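Side-chain contacts in ferritin heavy chain (Trichoplusia ni, PDB 1Z6O), which oxidises ferrous iron and, together with light chains in a 24-chain secreted shell, stores it as a ferric core: residues M31-G34 with A35-Y39; Y77-R81 with G82-N86; S165-K168 with K169-D172. All coordinates share one frame; numbering follows the deposited sequence.

Interaction 1: residues M31-G34 with A35-Y39; sequences MEVG and ASLQY. With FE (Fe (III) ion), chain B.
From Met31 to Tyr39 the chain runs as unbroken alpha helix, each backbone N-H reaching the carbonyl four residues back; Ala35 N to Met31 O, at 2.9 Å, is the first such bond here, and Leu37 N to Val33 O and Gln38 N to Gly34 O carry on the series. Val33 O has a double load. Besides Leu37 N it accepts from the hydroxyl of Ser36, with OG 2.7 Å from Val33 O, in the carbonyl plane and on a lone pair (C=O...OG 127°). Ser36 can reach back like this because its OG stands between the backbone N and the carbonyl carbon (chi1 76°). The same hydroxyl is hydrogen-bonded to Tyr53 of a ferritin light chain, which links this twice-bonded carbonyl, through the hydroxyl, to the light-chain interface. On that side Val33 CG1 lies 4.4 Å from Leu37 CD1, a loose apolar contact one turn apart. The side chain of Glu32 leaves from another face of the helix: it bends at chi2 (-70°) and delivers OE2 to the ferric ion at 2.0 Å. OE1 stays 3.4 Å from the iron, so the carboxylate binds through one oxygen, while Gln28 hydrogen-bonds OE1 and helps fix the group's rotation. Two waters, Glu67 and His70 complete the coordination seen at this ferroxidase iron site. Within the ferritin four-helix bundle, helix 19-47 turns Glu32 and Tyr39 inward against helices 54-80 and 105-132, Tyr39 bonding to Glu116, whereas Val33, Ser36 and Leu37 pack on the light chain.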
ATOM      1  N   MET M  31     -30.636 -46.204 -11.003  1.00 15.72           N
ATOM      2  CA  MET M  31     -29.324 -46.843 -11.000  1.00 18.72           C
ATOM      3  C   MET M  31     -28.255 -45.952 -10.342  1.00 19.33           C
ATOM      4  O   MET M  31     -27.405 -46.447  -9.602  1.00 17.51           O
ATOM      5  CB  MET M  31     -28.888 -47.187 -12.426  1.00 19.01           C
ATOM      6  CG  MET M  31     -27.567 -47.953 -12.467  1.00 21.57           C
ATOM      7  SD  MET M  31     -27.107 -48.407 -14.150  1.00 23.48           S
ATOM      8  CE  MET M  31     -26.057 -49.901 -13.814  1.00 24.54           C
ATOM      9  N   GLU M  32     -28.289 -44.648 -10.611  1.00 15.93           N
ATOM     10  CA  GLU M  32     -27.314 -43.727 -10.007  1.00 16.66           C
ATOM     11  C   GLU M  32     -27.515 -43.709  -8.489  1.00 18.05           C
ATOM     12  O   GLU M  32     -26.547 -43.708  -7.728  1.00 16.70           O
ATOM     13  CB  GLU M  32     -27.488 -42.297 -10.546  1.00 15.68           C
ATOM     14  CG  GLU M  32     -27.342 -42.160 -12.066  1.00 19.89           C
ATOM     15  CD  GLU M  32     -25.918 -42.368 -12.585  1.00 25.99           C
ATOM     16  OE1 GLU M  32     -25.774 -42.609 -13.809  1.00 26.26           O
ATOM     17  OE2 GLU M  32     -24.946 -42.273 -11.799  1.00 23.01           O
ATOM     18  N   VAL M  33     -28.770 -43.677  -8.049  1.00 16.59           N
ATOM     19  CA  VAL M  33     -29.051 -43.676  -6.611  1.00 16.94           C
ATOM     20  C   VAL M  33     -28.544 -44.977  -5.988  1.00 21.42           C
ATOM     21  O   VAL M  33     -27.932 -44.962  -4.916  1.00 19.98           O
ATOM     22  CB  VAL M  33     -30.571 -43.475  -6.341  1.00 19.44           C
ATOM     23  CG1 VAL M  33     -30.903 -43.749  -4.861  1.00 21.47           C
ATOM     24  CG2 VAL M  33     -30.954 -42.030  -6.691  1.00 20.22           C
ATOM     25  N   GLY M  34     -28.786 -46.101  -6.663  1.00 18.93           N
ATOM     26  CA  GLY M  34     -28.302 -47.381  -6.158  1.00 18.61           C
ATOM     27  C   GLY M  34     -26.780 -47.362  -6.023  1.00 21.33           C
ATOM     28  O   GLY M  34     -26.223 -47.891  -5.060  1.00 20.19           O
ATOM     29  N   ALA M  35     -26.096 -46.762  -6.992  1.00 18.20           N
ATOM     30  CA  ALA M  35     -24.642 -46.676  -6.922  1.00 19.81           C
ATOM     31  C   ALA M  35     -24.234 -45.797  -5.733  1.00 19.01           C
ATOM     32  O   ALA M  35     -23.276 -46.134  -5.034  1.00 19.09           O
ATOM     33  CB  ALA M  35     -24.066 -46.107  -8.232  1.00 17.31           C
ATOM     34  N   SER M  36     -24.950 -44.694  -5.479  1.00 17.17           N
ATOM     35  CA  SER M  36     -24.581 -43.842  -4.345  1.00 17.78           C
ATOM     36  C   SER M  36     -24.682 -44.626  -3.042  1.00 19.27           C
ATOM     37  O   SER M  36     -23.828 -44.481  -2.172  1.00 17.28           O
ATOM     38  CB  SER M  36     -25.444 -42.555  -4.238  1.00 16.97           C
ATOM     39  OG  SER M  36     -26.753 -42.795  -3.713  1.00 27.35           O
ATOM     40  N   LEU M  37     -25.705 -45.467  -2.915  1.00 16.13           N
ATOM     41  CA  LEU M  37     -25.880 -46.256  -1.691  1.00 17.70           C
ATOM     42  C   LEU M  37     -24.796 -47.318  -1.539  1.00 17.84           C
ATOM     43  O   LEU M  37     -24.344 -47.593  -0.427  1.00 17.89           O
ATOM     44  CB  LEU M  37     -27.259 -46.930  -1.676  1.00 19.15           C
ATOM     45  CG  LEU M  37     -28.440 -45.968  -1.885  1.00 27.89           C
ATOM     46  CD1 LEU M  37     -29.756 -46.731  -1.854  1.00 25.71           C
ATOM     47  CD2 LEU M  37     -28.429 -44.915  -0.809  1.00 23.42           C
ATOM     48  N   GLN M  38     -24.378 -47.919  -2.647  1.00 15.34           N
ATOM     49  CA  GLN M  38     -23.337 -48.941  -2.565  1.00 16.76           C
ATOM     50  C   GLN M  38     -21.999 -48.288  -2.173  1.00 21.28           C
ATOM     51  O   GLN M  38     -21.216 -48.876  -1.425  1.00 16.50           O
ATOM     52  CB  GLN M  38     -23.212 -49.703  -3.898  1.00 16.24           C
ATOM     53  CG  GLN M  38     -22.152 -50.812  -3.866  1.00 21.41           C
ATOM     54  CD  GLN M  38     -22.464 -51.884  -2.827  1.00 24.44           C
ATOM     55  OE1 GLN M  38     -23.197 -52.828  -3.099  1.00 23.43           O
ATOM     56  NE2 GLN M  38     -21.922 -51.723  -1.621  1.00 18.22           N
ATOM     57  N   TYR M  39     -21.731 -47.080  -2.675  1.00 18.31           N
ATOM     58  CA  TYR M  39     -20.498 -46.374  -2.301  1.00 17.18           C
ATOM     59  C   TYR M  39     -20.548 -45.963  -0.828  1.00 15.34           C
ATOM     60  O   TYR M  39     -19.515 -45.956  -0.156  1.00 16.32           O
ATOM     61  CB  TYR M  39     -20.280 -45.136  -3.184  1.00 14.02           C
ATOM     62  CG  TYR M  39     -19.653 -45.461  -4.522  1.00 19.38           C
ATOM     63  CD1 TYR M  39     -20.194 -44.973  -5.714  1.00 16.73           C
ATOM     64  CD2 TYR M  39     -18.474 -46.210  -4.589  1.00 21.79           C
ATOM     65  CE1 TYR M  39     -19.567 -45.217  -6.954  1.00 18.13           C
ATOM     66  CE2 TYR M  39     -17.840 -46.455  -5.810  1.00 23.16           C
ATOM     67  CZ  TYR M  39     -18.386 -45.958  -6.984  1.00 27.71           C
ATOM     68  OH  TYR M  39     -17.725 -46.184  -8.172  1.00 26.50           O
TER
HETATM   69 FE    FE B 300     -23.021 -41.950 -12.012  1.00 18.93          FE
HETATM   70  O   HOH W   1     -21.348 -43.081 -12.369  1.00 25.00           O
HETATM   71  O   HOH W   2     -23.377 -41.795 -14.024  1.00 24.31           O

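Interaction 2: residues Y77-R81 with G82-N86; sequences YLLMR and GELTN
Backbone bonds from Gly82 and Glu83 back to Leu79 and Leu78 close helix 54-80 in a Schellman motif. Glu83 N reaches Leu78 O at 3.0 Å, and Gly82 N reaches Leu79 O at 3.1 Å, the latter from above the carbonyl plane and so not on a lone pair. Gly82 makes the reversal with positive phi (96°), where a CB would clash with the carbonyl oxygen of Arg81.

Apolar contacts close over the turn. Leu84, just past it, lays CD1 against Leu78 CB at 4.0 Å, while its CB meets Leu79 CD2 at 3.8 Å, Leu79 and Leu84 crossing at about a right angle. Leu84 thus bears on two successive residues of the last helical turn. Glu83 contributes its CB, 4.1 Å from Leu78 CB.

Water extends the polar part. One molecule donates to both Leu79 O (2.8 Å) and Glu83 O (2.9 Å), bridging helix end and loop.

Among charged and aromatic groups, Arg81 folds back along the helix, bent at chi2 and chi3 (both -68°), and brings NH1 to Tyr77 OH at 2.9 Å, the phenol oxygen lying in the guanidinium plane. NH1 also forms a salt bridge with Asp138, NH2 bonds to Thr16, and Tyr154 of another copy of this heavy chain makes a cation-pi contact with the group.

The chemistry divides the work: glycine and two N-H groups turn the chain, leucines cover the turn, and the buried guanidinium, its charge probably offset chiefly by Asp138, links the helix end to neighbouring segments and to a second subunit.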
ATOM      1  N   TYR M  77     -32.553 -32.649 -15.998  1.00 15.52           N
ATOM      2  CA  TYR M  77     -32.720 -32.676 -17.452  1.00 15.85           C
ATOM      3  C   TYR M  77     -34.200 -32.949 -17.778  1.00 16.69           C
ATOM      4  O   TYR M  77     -34.802 -32.270 -18.610  1.00 15.00           O
ATOM      5  CB  TYR M  77     -31.838 -33.769 -18.087  1.00 16.29           C
ATOM      6  CG  TYR M  77     -31.872 -33.694 -19.597  1.00 15.75           C
ATOM      7  CD1 TYR M  77     -30.926 -32.939 -20.293  1.00 16.92           C
ATOM      8  CD2 TYR M  77     -32.931 -34.258 -20.318  1.00 15.97           C
ATOM      9  CE1 TYR M  77     -31.039 -32.733 -21.676  1.00 16.74           C
ATOM     10  CE2 TYR M  77     -33.057 -34.057 -21.700  1.00 14.93           C
ATOM     11  CZ  TYR M  77     -32.111 -33.287 -22.366  1.00 17.21           C
ATOM     12  OH  TYR M  77     -32.263 -33.015 -23.708  1.00 16.47           O
ATOM     13  N   LEU M  78     -34.789 -33.950 -17.130  1.00 13.87           N
ATOM     14  CA  LEU M  78     -36.201 -34.255 -17.380  1.00 15.04           C
ATOM     15  C   LEU M  78     -37.088 -33.039 -17.070  1.00 16.50           C
ATOM     16  O   LEU M  78     -38.017 -32.729 -17.817  1.00 15.72           O
ATOM     17  CB  LEU M  78     -36.654 -35.455 -16.527  1.00 14.81           C
ATOM     18  CG  LEU M  78     -35.994 -36.809 -16.858  1.00 19.26           C
ATOM     19  CD1 LEU M  78     -36.578 -37.897 -15.955  1.00 17.75           C
ATOM     20  CD2 LEU M  78     -36.233 -37.167 -18.331  1.00 17.87           C
ATOM     21  N   LEU M  79     -36.804 -32.349 -15.968  1.00 14.17           N
ATOM     22  CA  LEU M  79     -37.601 -31.178 -15.589  1.00 14.99           C
ATOM     23  C   LEU M  79     -37.489 -30.080 -16.646  1.00 15.92           C
ATOM     24  O   LEU M  79     -38.477 -29.417 -16.975  1.00 15.71           O
ATOM     25  CB  LEU M  79     -37.137 -30.627 -14.227  1.00 14.53           C
ATOM     26  CG  LEU M  79     -37.437 -31.512 -13.002  1.00 16.29           C
ATOM     27  CD1 LEU M  79     -36.599 -31.031 -11.803  1.00 16.27           C
ATOM     28  CD2 LEU M  79     -38.946 -31.453 -12.674  1.00 15.07           C
ATOM     29  N   MET M  80     -36.281 -29.879 -17.171  1.00 14.49           N
ATOM     30  CA  MET M  80     -36.068 -28.856 -18.195  1.00 15.27           C
ATOM     31  C   MET M  80     -36.891 -29.156 -19.454  1.00 15.93           C
ATOM     32  O   MET M  80     -37.367 -28.236 -20.123  1.00 14.99           O
ATOM     33  CB  MET M  80     -34.577 -28.773 -18.577  1.00 15.99           C
ATOM     34  CG  MET M  80     -34.319 -27.901 -19.819  1.00 25.32           C
ATOM     35  SD  MET M  80     -32.588 -27.885 -20.362  1.00 33.21           S
ATOM     36  CE  MET M  80     -32.492 -29.583 -21.101  1.00 25.31           C
ATOM     37  N   ARG M  81     -37.049 -30.441 -19.773  1.00 14.58           N
ATOM     38  CA  ARG M  81     -37.810 -30.852 -20.959  1.00 14.39           C
ATOM     39  C   ARG M  81     -39.329 -30.847 -20.739  1.00 17.17           C
ATOM     40  O   ARG M  81     -40.096 -31.169 -21.652  1.00 17.50           O
ATOM     41  CB  ARG M  81     -37.339 -32.242 -21.439  1.00 14.23           C
ATOM     42  CG  ARG M  81     -35.900 -32.236 -22.016  1.00 14.32           C
ATOM     43  CD  ARG M  81     -35.822 -31.442 -23.339  1.00 16.54           C
ATOM     44  NE  ARG M  81     -36.555 -32.118 -24.418  1.00 16.85           N
ATOM     45  CZ  ARG M  81     -36.076 -33.121 -25.159  1.00 20.02           C
ATOM     46  NH1 ARG M  81     -34.841 -33.585 -24.964  1.00 15.15           N
ATOM     47  NH2 ARG M  81     -36.844 -33.682 -26.092  1.00 16.56           N
ATOM     48  N   GLY M  82     -39.767 -30.485 -19.536  1.00 15.20           N
ATOM     49  CA  GLY M  82     -41.200 -30.412 -19.279  1.00 13.95           C
ATOM     50  C   GLY M  82     -41.800 -31.651 -18.644  1.00 17.88           C
ATOM     51  O   GLY M  82     -43.023 -31.766 -18.541  1.00 16.72           O
ATOM     52  N   GLU M  83     -40.952 -32.576 -18.206  1.00 16.62           N
ATOM     53  CA  GLU M  83     -41.431 -33.808 -17.586  1.00 17.09           C
ATOM     54  C   GLU M  83     -41.536 -33.682 -16.069  1.00 20.73           C
ATOM     55  O   GLU M  83     -41.268 -32.625 -15.495  1.00 17.58           O
ATOM     56  CB  GLU M  83     -40.487 -34.967 -17.927  1.00 17.65           C
ATOM     57  CG  GLU M  83     -40.349 -35.237 -19.432  1.00 17.67           C
ATOM     58  CD  GLU M  83     -41.663 -35.723 -20.064  1.00 27.01           C
ATOM     59  OE1 GLU M  83     -42.517 -36.263 -19.330  1.00 23.27           O
ATOM     60  OE2 GLU M  83     -41.835 -35.581 -21.294  1.00 26.28           O
ATOM     61  N   LEU M  84     -41.933 -34.783 -15.438  1.00 18.12           N
ATOM     62  CA  LEU M  84     -42.080 -34.876 -13.992  1.00 18.59           C
ATOM     63  C   LEU M  84     -43.107 -33.930 -13.377  1.00 20.77           C
ATOM     64  O   LEU M  84     -42.904 -33.400 -12.284  1.00 19.14           O
ATOM     65  CB  LEU M  84     -40.709 -34.726 -13.303  1.00 16.75           C
ATOM     66  CG  LEU M  84     -39.690 -35.801 -13.728  1.00 20.08           C
ATOM     67  CD1 LEU M  84     -38.373 -35.619 -12.966  1.00 18.79           C
ATOM     68  CD2 LEU M  84     -40.270 -37.203 -13.455  1.00 21.20           C
ATOM     69  N   THR M  85     -44.207 -33.707 -14.093  1.00 16.91           N
ATOM     70  CA  THR M  85     -45.306 -32.915 -13.553  1.00 19.64           C
ATOM     71  C   THR M  85     -46.132 -33.902 -12.703  1.00 22.20           C
ATOM     72  O   THR M  85     -47.039 -33.510 -11.976  1.00 24.00           O
ATOM     73  CB  THR M  85     -46.175 -32.316 -14.659  1.00 24.54           C
ATOM     74  OG1 THR M  85     -46.486 -33.330 -15.620  1.00 26.48           O
ATOM     75  CG2 THR M  85     -45.419 -31.169 -15.344  1.00 19.88           C
ATOM     76  N   ASN M  86     -45.806 -35.187 -12.832  1.00 20.87           N
ATOM     77  CA  ASN M  86     -46.403 -36.265 -12.032  1.00 23.77           C
ATOM     78  C   ASN M  86     -45.431 -37.457 -12.091  1.00 21.88           C
ATOM     79  O   ASN M  86     -44.401 -37.372 -12.763  1.00 23.28           O
ATOM     80  CB  ASN M  86     -47.793 -36.663 -12.545  1.00 34.96           C
ATOM     81  CG  ASN M  86     -47.802 -36.982 -14.013  1.00 58.63           C
ATOM     82  OD1 ASN M  86     -48.025 -36.104 -14.852  1.00 76.76           O
ATOM     83  ND2 ASN M  86     -47.550 -38.243 -14.343  1.00 68.01           N
TER
HETATM   84  O   HOH W   3     -41.016 -29.762 -15.926  1.00 14.69           O
HETATM   85  O   HOH W   4     -40.370 -33.873 -22.729  1.00 16.85           O

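Interaction 3: residues S165-K168 with K169-D172; sequences STLK and KLMD
Helix 139-168 passes here into a type I beta turn, Lys168 to Met171, and on into the loop that leads to helix 175-186. The helical pattern survives as far as Lys169 N, which bonds to Ser165 O at 3.2 Å; after that the spacing shortens to three residues, with Leu170 N on Leu167 O at 2.9 Å and Met171 N on Lys168 O at 3.1 Å, both donors above the carbonyl planes. Met171 curls back over this turn. Its chain bends at chi2 (-59°) and again at chi3 (100°), bringing the terminal methyl CE to 3.7 Å from Leu167 CD1 and close to Leu167 O as well. In the bundle this pair faces helix 105-132, where both side chains pack on Val106, and Leu167 also touches Phe182 of the short last helix. An alanine in place of Met171 would lack the CE contact and is likely to leave Leu167 CD1 and Val106 less well covered. Lys169 takes a different course, running extended beside the last turn with CG 3.3 Å from Ser165 O. Its NZ reaches Gln66 O of a ferritin light chain and donates to a water at 2.8 Å that also bonds Thr166 OG1, a hydroxyl also hydrogen-bonded to Asn68 of that light chain. A second water accepts from Asp172 N at 2.9 Å and lies close to Lys168 O. Lys168 sends its amine off in another direction, to a salt bridge with Glu110 and to Gln9 O of another heavy-chain copy.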
ATOM      1  N   SER M 165      -4.645 -51.635 -10.471  1.00 16.20           N
ATOM      2  CA  SER M 165      -3.404 -52.263 -10.949  1.00 18.73           C
ATOM      3  C   SER M 165      -2.234 -51.945 -10.029  1.00 16.39           C
ATOM      4  O   SER M 165      -1.467 -52.826  -9.658  1.00 18.78           O
ATOM      5  CB  SER M 165      -3.015 -51.781 -12.363  1.00 20.03           C
ATOM      6  OG  SER M 165      -3.947 -52.219 -13.331  1.00 31.73           O
ATOM      7  N   THR M 166      -2.089 -50.673  -9.685  1.00 17.24           N
ATOM      8  CA  THR M 166      -0.986 -50.244  -8.827  1.00 16.47           C
ATOM      9  C   THR M 166      -1.005 -50.938  -7.470  1.00 18.17           C
ATOM     10  O   THR M 166       0.013 -51.461  -7.014  1.00 17.84           O
ATOM     11  CB  THR M 166      -1.033 -48.716  -8.621  1.00 19.36           C
ATOM     12  OG1 THR M 166      -0.780 -48.078  -9.877  1.00 22.98           O
ATOM     13  CG2 THR M 166       0.020 -48.259  -7.594  1.00 19.54           C
ATOM     14  N   LEU M 167      -2.165 -50.960  -6.828  1.00 15.22           N
ATOM     15  CA  LEU M 167      -2.249 -51.587  -5.513  1.00 16.82           C
ATOM     16  C   LEU M 167      -2.152 -53.111  -5.585  1.00 17.20           C
ATOM     17  O   LEU M 167      -1.498 -53.734  -4.749  1.00 17.09           O
ATOM     18  CB  LEU M 167      -3.555 -51.185  -4.814  1.00 15.26           C
ATOM     19  CG  LEU M 167      -3.737 -51.694  -3.375  1.00 18.52           C
ATOM     20  CD1 LEU M 167      -2.593 -51.192  -2.476  1.00 18.39           C
ATOM     21  CD2 LEU M 167      -5.089 -51.210  -2.846  1.00 20.91           C
ATOM     22  N   LYS M 168      -2.767 -53.713  -6.598  1.00 15.67           N
ATOM     23  CA  LYS M 168      -2.739 -55.171  -6.693  1.00 17.15           C
ATOM     24  C   LYS M 168      -1.325 -55.725  -6.841  1.00 19.72           C
ATOM     25  O   LYS M 168      -1.033 -56.808  -6.342  1.00 18.24           O
ATOM     26  CB  LYS M 168      -3.628 -55.659  -7.846  1.00 18.24           C
ATOM     27  CG  LYS M 168      -4.025 -57.138  -7.723  1.00 22.09           C
ATOM     28  CD  LYS M 168      -5.183 -57.483  -8.667  1.00 22.34           C
ATOM     29  CE  LYS M 168      -5.773 -58.866  -8.359  1.00 26.83           C
ATOM     30  NZ  LYS M 168      -6.990 -59.111  -9.202  1.00 25.53           N
ATOM     31  N   LYS M 169      -0.438 -54.988  -7.505  1.00 17.66           N
ATOM     32  CA  LYS M 169       0.947 -55.447  -7.653  1.00 19.47           C
ATOM     33  C   LYS M 169       1.644 -55.587  -6.310  1.00 18.90           C
ATOM     34  O   LYS M 169       2.612 -56.328  -6.183  1.00 19.38           O
ATOM     35  CB  LYS M 169       1.761 -54.467  -8.493  1.00 19.46           C
ATOM     36  CG  LYS M 169       1.373 -54.443  -9.943  1.00 22.15           C
ATOM     37  CD  LYS M 169       2.088 -53.299 -10.639  1.00 28.57           C
ATOM     38  CE  LYS M 169       1.420 -52.998 -11.966  1.00 34.16           C
ATOM     39  NZ  LYS M 169       1.866 -51.688 -12.480  1.00 36.95           N
ATOM     40  N   LEU M 170       1.165 -54.858  -5.309  1.00 17.78           N
ATOM     41  CA  LEU M 170       1.775 -54.895  -3.977  1.00 17.81           C
ATOM     42  C   LEU M 170       1.247 -56.016  -3.088  1.00 21.10           C
ATOM     43  O   LEU M 170       1.815 -56.295  -2.032  1.00 20.16           O
ATOM     44  CB  LEU M 170       1.518 -53.560  -3.254  1.00 15.93           C
ATOM     45  CG  LEU M 170       1.941 -52.306  -4.037  1.00 17.65           C
ATOM     46  CD1 LEU M 170       1.657 -51.045  -3.204  1.00 18.20           C
ATOM     47  CD2 LEU M 170       3.434 -52.407  -4.371  1.00 19.69           C
ATOM     48  N   MET M 171       0.173 -56.668  -3.516  1.00 20.01           N
ATOM     49  CA  MET M 171      -0.453 -57.679  -2.677  1.00 24.57           C
ATOM     50  C   MET M 171       0.233 -59.020  -2.469  1.00 29.60           C
ATOM     51  O   MET M 171       0.044 -59.636  -1.425  1.00 35.00           O
ATOM     52  CB  MET M 171      -1.896 -57.923  -3.134  1.00 22.76           C
ATOM     53  CG  MET M 171      -2.797 -56.694  -2.994  1.00 25.54           C
ATOM     54  SD  MET M 171      -2.942 -56.028  -1.295  1.00 28.82           S
ATOM     55  CE  MET M 171      -1.781 -54.629  -1.316  1.00 25.13           C
ATOM     56  N   ASP M 172       1.035 -59.485  -3.409  1.00 28.14           N
ATOM     57  CA  ASP M 172       1.645 -60.779  -3.158  1.00 39.37           C
ATOM     58  C   ASP M 172       2.647 -60.777  -2.002  1.00 32.70           C
ATOM     59  O   ASP M 172       2.762 -61.777  -1.312  1.00 32.13           O
ATOM     60  CB  ASP M 172       2.267 -61.371  -4.423  1.00 52.20           C
ATOM     61  CG  ASP M 172       3.442 -60.588  -4.922  1.00 73.48           C
ATOM     62  OD1 ASP M 172       3.238 -59.468  -5.430  1.00 85.77           O
ATOM     63  OD2 ASP M 172       4.575 -61.104  -4.812  1.00 89.42           O
TER
HETATM   64  O   HOH W   5       1.417 -49.228 -11.120  1.00 24.73           O
HETATM   65  O   HOH W   6       0.379 -59.041  -6.164  1.00 38.56           O

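The three contacts come in series along one ferritin-like subunit. Interaction 1 sits near its middle, about 6 Å from the chain's centre, and is the one that holds an iron ligand. Interactions 2 and 3 finish helices 54-80 and 139-168 on opposite sides of that centre, about 46 Å apart between centres. Interaction 2 is about 22 Å from interaction 1 between centres, although the side chain of Leu78 comes within about 11 Å of that of Glu32; it ends the helix that supplies Glu67 and His70 to the iron. Interaction 3, about 27 Å from interaction 1 between centres, lies far from the iron site. All three touch a light chain.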